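Local structure of putative glutathione S-transferase (Sinorhizobium meliloti, 4MDC) at residues Thr25-Pro30 with Glu50-Gln55; Ala115-Leu120 with Arg188-Asp193. The protein probably acts as a glutathione transferase, joining the thiol of glutathione to electrophilic compounds, and forms a homodimer. All coordinates share one frame; numbering follows the deposited sequence.

In the fold
Contact 1 lies in the N-terminal, thioredoxin-like domain and contact 2 in the helical C-terminal domain, so each samples one of the two domains of the glutathione transferase fold. Their centres are 24 Å apart, their nearest atoms about 12 Å, and they sit on opposite sides of the chain's centre. Helix 111-145 connects them: residues 115-120 near its start carry contact 2, while F142 near its end meets the ring of H29 from contact 1 edge-to-face. In related transferases glutathione binds mainly to the thioredoxin-like domain, beside the cleft between domains; contact 1 is therefore probably nearer the glutathione site, whereas contact 2 belongs to the helical core and lies close to the second subunit.

Contact 1. Residues Thr25-Pro30 with Glu50-Gln55; sequences TLYHHP and ELSEEQ
The imidazole of H28 leans across the neighbouring strand, with NE2 3.7 Å from L51 CB, and CD2 of the same ring reaches S52 O at 3.5 Å. A chi1 of 79°, which tucks CG in between the two backbone arms, swings the ring to that side, and L51 CD2 lies over one face. L26 lies alongside L51, their CD2 atoms 4.1 Å apart. S52 projects from the other face of the sheet, where a serine is small enough to pack beside the Y27 ring: S52 OG is 3.7 Å from Y27 CE2, and E54 CG meets the ring edge. Strands 25-28 and 50-53 are the parallel pair of a beta-alpha-beta crossover through helix 33-44, part of the thioredoxin-like domain of glutathione transferases. Four backbone hydrogen bonds join them, L26 N to E50 O, S52 N to L26 O, H28 N to S52 O and, just past the strand end, E54 N to H28 O at 2.8 Å. With CG anti to the backbone N (chi1 -170°) and the chain extended beyond it, E53 brings its CD 3.8 Å from P30 CD, and its OE2 accepts Q55 NE2 at 3.2 Å on the anti side. The Q55 amide stands steeply, 81°, to the H29 ring and sets OE1 at its edge; H29 ND1 is held by M31 N. An alanine here takes away the NE2 donor, and the E53 carboxylate would probably be left freer to turn beside H29.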
ATOM      1  N   THR B  25      -1.375   8.961  20.618  1.00 19.80           N
ATOM      2  CA  THR B  25      -2.697   9.183  20.061  1.00 18.66           C
ATOM      3  C   THR B  25      -2.796   8.439  18.765  1.00 17.93           C
ATOM      4  O   THR B  25      -1.846   8.478  17.939  1.00 17.19           O
ATOM      5  CB  THR B  25      -2.932  10.698  19.832  1.00 19.77           C
ATOM      6  OG1 THR B  25      -2.828  11.363  21.105  1.00 19.34           O
ATOM      7  CG2 THR B  25      -4.312  11.008  19.255  1.00 20.00           C
ATOM      8  N   LEU B  26      -3.930   7.797  18.542  1.00 16.87           N
ATOM      9  CA  LEU B  26      -4.258   7.219  17.266  1.00 16.77           C
ATOM     10  C   LEU B  26      -5.499   7.893  16.650  1.00 17.05           C
ATOM     11  O   LEU B  26      -6.556   7.806  17.209  1.00 17.83           O
ATOM     12  CB  LEU B  26      -4.477   5.723  17.391  1.00 16.65           C
ATOM     13  CG  LEU B  26      -4.693   5.004  16.063  1.00 16.45           C
ATOM     14  CD1 LEU B  26      -3.324   4.814  15.398  1.00 17.04           C
ATOM     15  CD2 LEU B  26      -5.334   3.626  16.253  1.00 16.84           C
ATOM     16  N   TYR B  27      -5.321   8.575  15.531  1.00 17.87           N
ATOM     17  CA  TYR B  27      -6.397   9.130  14.733  1.00 18.87           C
ATOM     18  C   TYR B  27      -6.938   7.999  13.894  1.00 18.90           C
ATOM     19  O   TYR B  27      -6.192   7.350  13.193  1.00 18.50           O
ATOM     20  CB  TYR B  27      -5.873  10.297  13.844  1.00 18.99           C
ATOM     21  CG  TYR B  27      -5.383  11.445  14.708  1.00 19.80           C
ATOM     22  CD1 TYR B  27      -4.115  11.492  15.187  1.00 19.20           C
ATOM     23  CD2 TYR B  27      -6.275  12.428  15.141  1.00 19.58           C
ATOM     24  CE1 TYR B  27      -3.689  12.507  16.019  1.00 20.56           C
ATOM     25  CE2 TYR B  27      -5.842  13.464  15.936  1.00 20.62           C
ATOM     26  CZ  TYR B  27      -4.574  13.478  16.402  1.00 20.96           C
ATOM     27  OH  TYR B  27      -4.137  14.488  17.209  1.00 21.94           O
ATOM     28  N   HIS B  28      -8.226   7.744  13.980  1.00 18.85           N
ATOM     29  CA  HIS B  28      -8.779   6.527  13.412  1.00 19.06           C
ATOM     30  C   HIS B  28     -10.260   6.730  13.080  1.00 18.74           C
ATOM     31  O   HIS B  28     -10.853   7.743  13.427  1.00 19.96           O
ATOM     32  CB  HIS B  28      -8.655   5.405  14.438  1.00 18.74           C
ATOM     33  CG  HIS B  28      -9.709   5.461  15.490  1.00 19.74           C
ATOM     34  ND1 HIS B  28     -10.744   4.559  15.544  1.00 20.61           N
ATOM     35  CD2 HIS B  28      -9.978   6.395  16.441  1.00 20.98           C
ATOM     36  CE1 HIS B  28     -11.563   4.884  16.521  1.00 21.36           C
ATOM     37  NE2 HIS B  28     -11.126   6.001  17.079  1.00 21.38           N
ATOM     38  N   HIS B  29     -10.834   5.735  12.431  1.00 17.90           N
ATOM     39  CA  HIS B  29     -12.265   5.604  12.285  1.00 18.54           C
ATOM     40  C   HIS B  29     -12.661   4.149  12.540  1.00 18.32           C
ATOM     41  O   HIS B  29     -12.020   3.214  12.092  1.00 17.30           O
ATOM     42  CB  HIS B  29     -12.763   6.047  10.889  1.00 18.68           C
ATOM     43  CG  HIS B  29     -14.261   6.245  10.848  1.00 19.86           C
ATOM     44  ND1 HIS B  29     -15.149   5.198  10.693  1.00 20.56           N
ATOM     45  CD2 HIS B  29     -15.023   7.349  11.012  1.00 20.96           C
ATOM     46  CE1 HIS B  29     -16.401   5.655  10.750  1.00 20.80           C
ATOM     47  NE2 HIS B  29     -16.350   6.959  10.936  1.00 20.49           N
ATOM     48  N   PRO B  30     -13.789   3.934  13.220  1.00 18.91           N
ATOM     49  CA  PRO B  30     -14.184   2.581  13.532  1.00 18.98           C
ATOM     50  C   PRO B  30     -14.357   1.679  12.300  1.00 19.02           C
ATOM     51  O   PRO B  30     -14.210   0.467  12.423  1.00 17.91           O
ATOM     52  CB  PRO B  30     -15.559   2.796  14.222  1.00 19.72           C
ATOM     53  CG  PRO B  30     -15.471   4.159  14.787  1.00 20.93           C
ATOM     54  CD  PRO B  30     -14.563   4.963  13.952  1.00 20.13           C
ATOM     55  N   GLU B  50      -4.661   6.927  23.304  1.00 21.76           N
ATOM     56  CA  GLU B  50      -5.806   7.853  23.189  1.00 23.70           C
ATOM     57  C   GLU B  50      -6.369   7.755  21.774  1.00 22.78           C
ATOM     58  O   GLU B  50      -5.643   7.944  20.820  1.00 22.20           O
ATOM     59  CB  GLU B  50      -5.319   9.248  23.492  1.00 27.53           C
ATOM     60  CG  GLU B  50      -6.405  10.291  23.642  1.00 35.98           C
ATOM     61  CD  GLU B  50      -5.978  11.498  24.503  1.00 43.25           C
ATOM     62  OE1 GLU B  50      -5.034  11.419  25.384  1.00 50.17           O
ATOM     63  OE2 GLU B  50      -6.643  12.546  24.297  1.00 57.84           O
ATOM     64  N   LEU B  51      -7.643   7.412  21.637  1.00 22.52           N
ATOM     65  CA  LEU B  51      -8.251   7.283  20.311  1.00 22.94           C
ATOM     66  C   LEU B  51      -8.923   8.589  19.958  1.00 24.20           C
ATOM     67  O   LEU B  51      -9.707   9.132  20.745  1.00 24.79           O
ATOM     68  CB  LEU B  51      -9.228   6.104  20.272  1.00 23.25           C
ATOM     69  CG  LEU B  51      -8.691   4.693  20.549  1.00 24.63           C
ATOM     70  CD1 LEU B  51      -9.808   3.624  20.609  1.00 26.27           C
ATOM     71  CD2 LEU B  51      -7.640   4.281  19.523  1.00 24.90           C
ATOM     72  N   SER B  52      -8.651   9.087  18.773  1.00 23.26           N
ATOM     73  CA  SER B  52      -9.283  10.293  18.295  1.00 24.78           C
ATOM     74  C   SER B  52      -9.944  10.022  16.932  1.00 25.05           C
ATOM     75  O   SER B  52      -9.280   9.769  15.929  1.00 22.28           O
ATOM     76  CB  SER B  52      -8.243  11.381  18.224  1.00 26.24           C
ATOM     77  OG  SER B  52      -8.846  12.597  17.892  1.00 31.46           O
ATOM     78  N   GLU B  53     -11.257  10.077  16.916  1.00 24.47           N
ATOM     79  CA  GLU B  53     -12.026   9.717  15.748  1.00 27.52           C
ATOM     80  C   GLU B  53     -11.960  10.815  14.699  1.00 29.26           C
ATOM     81  O   GLU B  53     -12.107  12.010  15.008  1.00 28.71           O
ATOM     82  CB  GLU B  53     -13.485   9.414  16.122  1.00 28.69           C
ATOM     83  CG  GLU B  53     -14.247   8.797  14.943  1.00 31.70           C
ATOM     84  CD  GLU B  53     -15.637   8.311  15.309  1.00 36.21           C
ATOM     85  OE1 GLU B  53     -15.827   7.718  16.377  1.00 41.20           O
ATOM     86  OE2 GLU B  53     -16.535   8.444  14.461  1.00 38.79           O
ATOM     87  N   GLU B  54     -11.707  10.433  13.454  1.00 27.49           N
ATOM     88  CA  GLU B  54     -11.638  11.397  12.327  1.00 30.74           C
ATOM     89  C   GLU B  54     -12.524  10.911  11.183  1.00 32.92           C
ATOM     90  O   GLU B  54     -12.602   9.723  10.967  1.00 32.30           O
ATOM     91  CB  GLU B  54     -10.205  11.522  11.846  1.00 32.48           C
ATOM     92  CG  GLU B  54      -9.337  12.371  12.770  1.00 36.36           C
ATOM     93  CD  GLU B  54      -9.763  13.851  12.838  1.00 40.68           C
ATOM     94  OE1 GLU B  54     -10.321  14.377  11.851  1.00 42.90           O
ATOM     95  OE2 GLU B  54      -9.533  14.480  13.888  1.00 47.91           O
ATOM     96  N   GLN B  55     -13.109  11.775  10.387  1.00 33.46           N
ATOM     97  CA  GLN B  55     -13.933  11.280   9.253  1.00 39.43           C
ATOM     98  C   GLN B  55     -13.037  11.145   7.976  1.00 39.20           C
ATOM     99  O   GLN B  55     -12.526  12.148   7.502  1.00 37.99           O
ATOM    100  CB  GLN B  55     -15.110  12.233   9.088  1.00 40.19           C
ATOM    101  CG  GLN B  55     -15.968  12.355  10.383  1.00 42.05           C
ATOM    102  CD  GLN B  55     -16.389  10.979  10.993  1.00 45.55           C
ATOM    103  OE1 GLN B  55     -16.900  10.112  10.273  1.00 48.24           O
ATOM    104  NE2 GLN B  55     -16.167  10.774  12.320  1.00 47.45           N
TER

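Contact 2. Residues Ala115-Leu120 with Arg188-Asp193; sequences AEIRRL and RISYGD
The capping box that starts helix 191-205, formed by S190 and D193, packs against I117 of helix 111-145; a Ser-X-X-Asp box at this helix start is a recurrent feature of the glutathione transferase C-terminal domain. I117 meets it with both branches. Its CG1 lies 3.8 Å from S190 OG and its CD1 rests against S190 CB, while CG2, anti to the backbone N, approaches Y191 CB at 3.6 Å. A beta-branched residue suits the place because its two arms span the helix start. One turn on, L120 CB comes 4.0 Å from G192 CA; a CB on G192 would be pressed against L120 CB and S190 OG, so glycine allows the two backbones to come this close. Within the box, S190 N donates to D193 OD2 at 2.9 Å, on the anti side of the carboxylate, and S190 OG takes a weak bond from G192 N at 3.0 Å, bent to 131°. D193 OD1 is gripped by L184 N and W220 NE1, which fixes the carboxylate. Y191 OH is hydrogen-bonded to S90 O, and R118, which starts away from 188-193, forms salt bridges with E91 of its own chain and E95 of the second subunit. S190 N and the D193 carboxylate find their partners on their own side, so I117 and L120 can cover the box through van der Waals packing, without a hydrogen bond across the contact.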
ATOM      1  N   ALA B 115       8.031 -11.671   4.707  1.00 18.73           N
ATOM      2  CA  ALA B 115       7.449 -11.389   3.388  1.00 19.08           C
ATOM      3  C   ALA B 115       6.005 -11.936   3.277  1.00 19.62           C
ATOM      4  O   ALA B 115       5.099 -11.256   2.775  1.00 18.30           O
ATOM      5  CB  ALA B 115       8.290 -11.933   2.269  1.00 20.27           C
ATOM      6  N   GLU B 116       5.775 -13.138   3.774  1.00 19.65           N
ATOM      7  CA  GLU B 116       4.412 -13.717   3.724  1.00 19.33           C
ATOM      8  C   GLU B 116       3.410 -13.036   4.656  1.00 18.85           C
ATOM      9  O   GLU B 116       2.281 -12.818   4.257  1.00 18.51           O
ATOM     10  CB  GLU B 116       4.479 -15.223   4.022  1.00 20.12           C
ATOM     11  CG  GLU B 116       3.142 -15.948   4.007  1.00 20.11           C
ATOM     12  CD  GLU B 116       2.419 -15.935   2.669  1.00 20.91           C
ATOM     13  OE1 GLU B 116       2.971 -15.561   1.609  1.00 20.85           O
ATOM     14  OE2 GLU B 116       1.215 -16.304   2.650  1.00 22.80           O
ATOM     15  N   ILE B 117       3.847 -12.646   5.845  1.00 17.40           N
ATOM     16  CA  ILE B 117       3.007 -11.876   6.782  1.00 16.21           C
ATOM     17  C   ILE B 117       2.623 -10.540   6.146  1.00 15.31           C
ATOM     18  O   ILE B 117       1.438 -10.186   6.076  1.00 13.74           O
ATOM     19  CB  ILE B 117       3.717 -11.692   8.126  1.00 16.51           C
ATOM     20  CG1 ILE B 117       3.871 -13.048   8.782  1.00 17.59           C
ATOM     21  CG2 ILE B 117       2.938 -10.715   9.029  1.00 16.87           C
ATOM     22  CD1 ILE B 117       4.866 -13.068   9.926  1.00 17.70           C
ATOM     23  N   ARG B 118       3.593  -9.868   5.553  1.00 15.00           N
ATOM     24  CA  ARG B 118       3.327  -8.608   4.833  1.00 15.11           C
ATOM     25  C   ARG B 118       2.358  -8.830   3.661  1.00 14.55           C
ATOM     26  O   ARG B 118       1.535  -7.959   3.350  1.00 13.74           O
ATOM     27  CB  ARG B 118       4.678  -7.979   4.367  1.00 15.59           C
ATOM     28  CG  ARG B 118       5.477  -7.428   5.539  1.00 16.22           C
ATOM     29  CD  ARG B 118       6.869  -7.085   5.170  1.00 17.59           C
ATOM     30  NE  ARG B 118       7.612  -6.488   6.279  1.00 19.07           N
ATOM     31  CZ  ARG B 118       8.926  -6.563   6.428  1.00 19.91           C
ATOM     32  NH1 ARG B 118       9.673  -7.312   5.617  1.00 21.75           N
ATOM     33  NH2 ARG B 118       9.487  -5.938   7.459  1.00 20.58           N
ATOM     34  N   ARG B 119       2.587  -9.904   2.890  1.00 15.09           N
ATOM     35  CA  ARG B 119       1.795 -10.126   1.674  1.00 15.44           C
ATOM     36  C   ARG B 119       0.306 -10.238   2.067  1.00 15.01           C
ATOM     37  O   ARG B 119      -0.598  -9.673   1.432  1.00 15.94           O
ATOM     38  CB  ARG B 119       2.198 -11.405   0.977  1.00 16.37           C
ATOM     39  CG  ARG B 119       1.481 -11.679  -0.362  1.00 16.71           C
ATOM     40  CD  ARG B 119       1.890 -13.035  -0.977  1.00 17.60           C
ATOM     41  NE  ARG B 119       1.299 -14.141  -0.220  1.00 18.08           N
ATOM     42  CZ  ARG B 119       0.017 -14.529  -0.308  1.00 19.44           C
ATOM     43  NH1 ARG B 119      -0.824 -13.975  -1.161  1.00 19.63           N
ATOM     44  NH2 ARG B 119      -0.425 -15.496   0.468  1.00 20.48           N
ATOM     45  N   LEU B 120       0.066 -10.971   3.140  1.00 15.89           N
ATOM     46  CA  LEU B 120      -1.346 -11.118   3.644  1.00 15.94           C
ATOM     47  C   LEU B 120      -1.918  -9.840   4.256  1.00 16.01           C
ATOM     48  O   LEU B 120      -3.107  -9.522   4.067  1.00 14.86           O
ATOM     49  CB  LEU B 120      -1.419 -12.218   4.702  1.00 17.96           C
ATOM     50  CG  LEU B 120      -1.174 -13.590   4.099  1.00 21.43           C
ATOM     51  CD1 LEU B 120      -0.808 -14.529   5.243  1.00 25.35           C
ATOM     52  CD2 LEU B 120      -2.341 -14.084   3.343  1.00 23.10           C
ATOM     53  N   ARG B 188       2.133 -19.573  13.374  1.00 26.39           N
ATOM     54  CA  ARG B 188       1.678 -18.754  14.543  1.00 27.51           C
ATOM     55  C   ARG B 188       0.895 -17.539  14.143  1.00 23.98           C
ATOM     56  O   ARG B 188       0.934 -17.095  12.978  1.00 23.35           O
ATOM     57  CB  ARG B 188       2.804 -18.329  15.468  1.00 32.24           C
ATOM     58  CG  ARG B 188       3.973 -17.824  14.710  1.00 36.14           C
ATOM     59  CD  ARG B 188       5.174 -17.593  15.642  1.00 42.73           C
ATOM     60  NE  ARG B 188       5.750 -16.299  15.271  1.00 47.15           N
ATOM     61  CZ  ARG B 188       6.923 -15.821  15.690  1.00 49.51           C
ATOM     62  NH1 ARG B 188       7.715 -16.537  16.483  1.00 51.44           N
ATOM     63  NH2 ARG B 188       7.290 -14.610  15.286  1.00 49.42           N
ATOM     64  N   ILE B 189       0.151 -16.993  15.099  1.00 21.79           N
ATOM     65  CA  ILE B 189      -0.606 -15.783  14.851  1.00 20.08           C
ATOM     66  C   ILE B 189       0.372 -14.656  14.422  1.00 18.94           C
ATOM     67  O   ILE B 189       1.534 -14.559  14.893  1.00 20.08           O
ATOM     68  CB  ILE B 189      -1.427 -15.341  16.075  1.00 20.35           C
ATOM     69  CG1 ILE B 189      -2.431 -14.247  15.668  1.00 21.00           C
ATOM     70  CG2 ILE B 189      -0.570 -14.888  17.263  1.00 20.76           C
ATOM     71  CD1 ILE B 189      -3.385 -13.814  16.776  1.00 22.19           C
ATOM     72  N   SER B 190      -0.067 -13.861  13.485  1.00 17.39           N
ATOM     73  CA  SER B 190       0.743 -12.760  12.978  1.00 16.82           C
ATOM     74  C   SER B 190      -0.121 -11.547  12.606  1.00 16.30           C
ATOM     75  O   SER B 190      -1.333 -11.595  12.641  1.00 14.95           O
ATOM     76  CB  SER B 190       1.481 -13.252  11.724  1.00 17.51           C
ATOM     77  OG  SER B 190       0.595 -13.373  10.599  1.00 16.47           O
ATOM     78  N   TYR B 191       0.569 -10.489  12.163  1.00 15.93           N
ATOM     79  CA  TYR B 191      -0.148  -9.370  11.547  1.00 15.15           C
ATOM     80  C   TYR B 191      -1.144  -9.800  10.466  1.00 14.45           C
ATOM     81  O   TYR B 191      -2.123  -9.093  10.210  1.00 14.91           O
ATOM     82  CB  TYR B 191       0.890  -8.402  10.919  1.00 15.00           C
ATOM     83  CG  TYR B 191       1.690  -7.509  11.837  1.00 15.41           C
ATOM     84  CD1 TYR B 191       1.425  -7.357  13.166  1.00 14.70           C
ATOM     85  CD2 TYR B 191       2.843  -6.844  11.338  1.00 15.66           C
ATOM     86  CE1 TYR B 191       2.203  -6.543  13.961  1.00 15.42           C
ATOM     87  CE2 TYR B 191       3.613  -6.020  12.119  1.00 16.29           C
ATOM     88  CZ  TYR B 191       3.259  -5.846  13.476  1.00 16.23           C
ATOM     89  OH  TYR B 191       4.035  -5.020  14.284  1.00 17.68           O
ATOM     90  N   GLY B 192      -0.817 -10.841   9.684  1.00 15.11           N
ATOM     91  CA  GLY B 192      -1.723 -11.337   8.639  1.00 15.00           C
ATOM     92  C   GLY B 192      -3.125 -11.654   9.178  1.00 14.01           C
ATOM     93  O   GLY B 192      -4.136 -11.278   8.586  1.00 14.61           O
ATOM     94  N   ASP B 193      -3.180 -12.391  10.277  1.00 14.29           N
ATOM     95  CA  ASP B 193      -4.459 -12.721  10.983  1.00 14.33           C
ATOM     96  C   ASP B 193      -5.156 -11.463  11.465  1.00 13.95           C
ATOM     97  O   ASP B 193      -6.401 -11.275  11.302  1.00 13.93           O
ATOM     98  CB  ASP B 193      -4.203 -13.649  12.172  1.00 14.77           C
ATOM     99  CG  ASP B 193      -3.561 -14.934  11.785  1.00 16.21           C
ATOM    100  OD1 ASP B 193      -4.264 -15.867  11.333  1.00 16.28           O
ATOM    101  OD2 ASP B 193      -2.289 -14.974  11.903  1.00 15.55           O
TER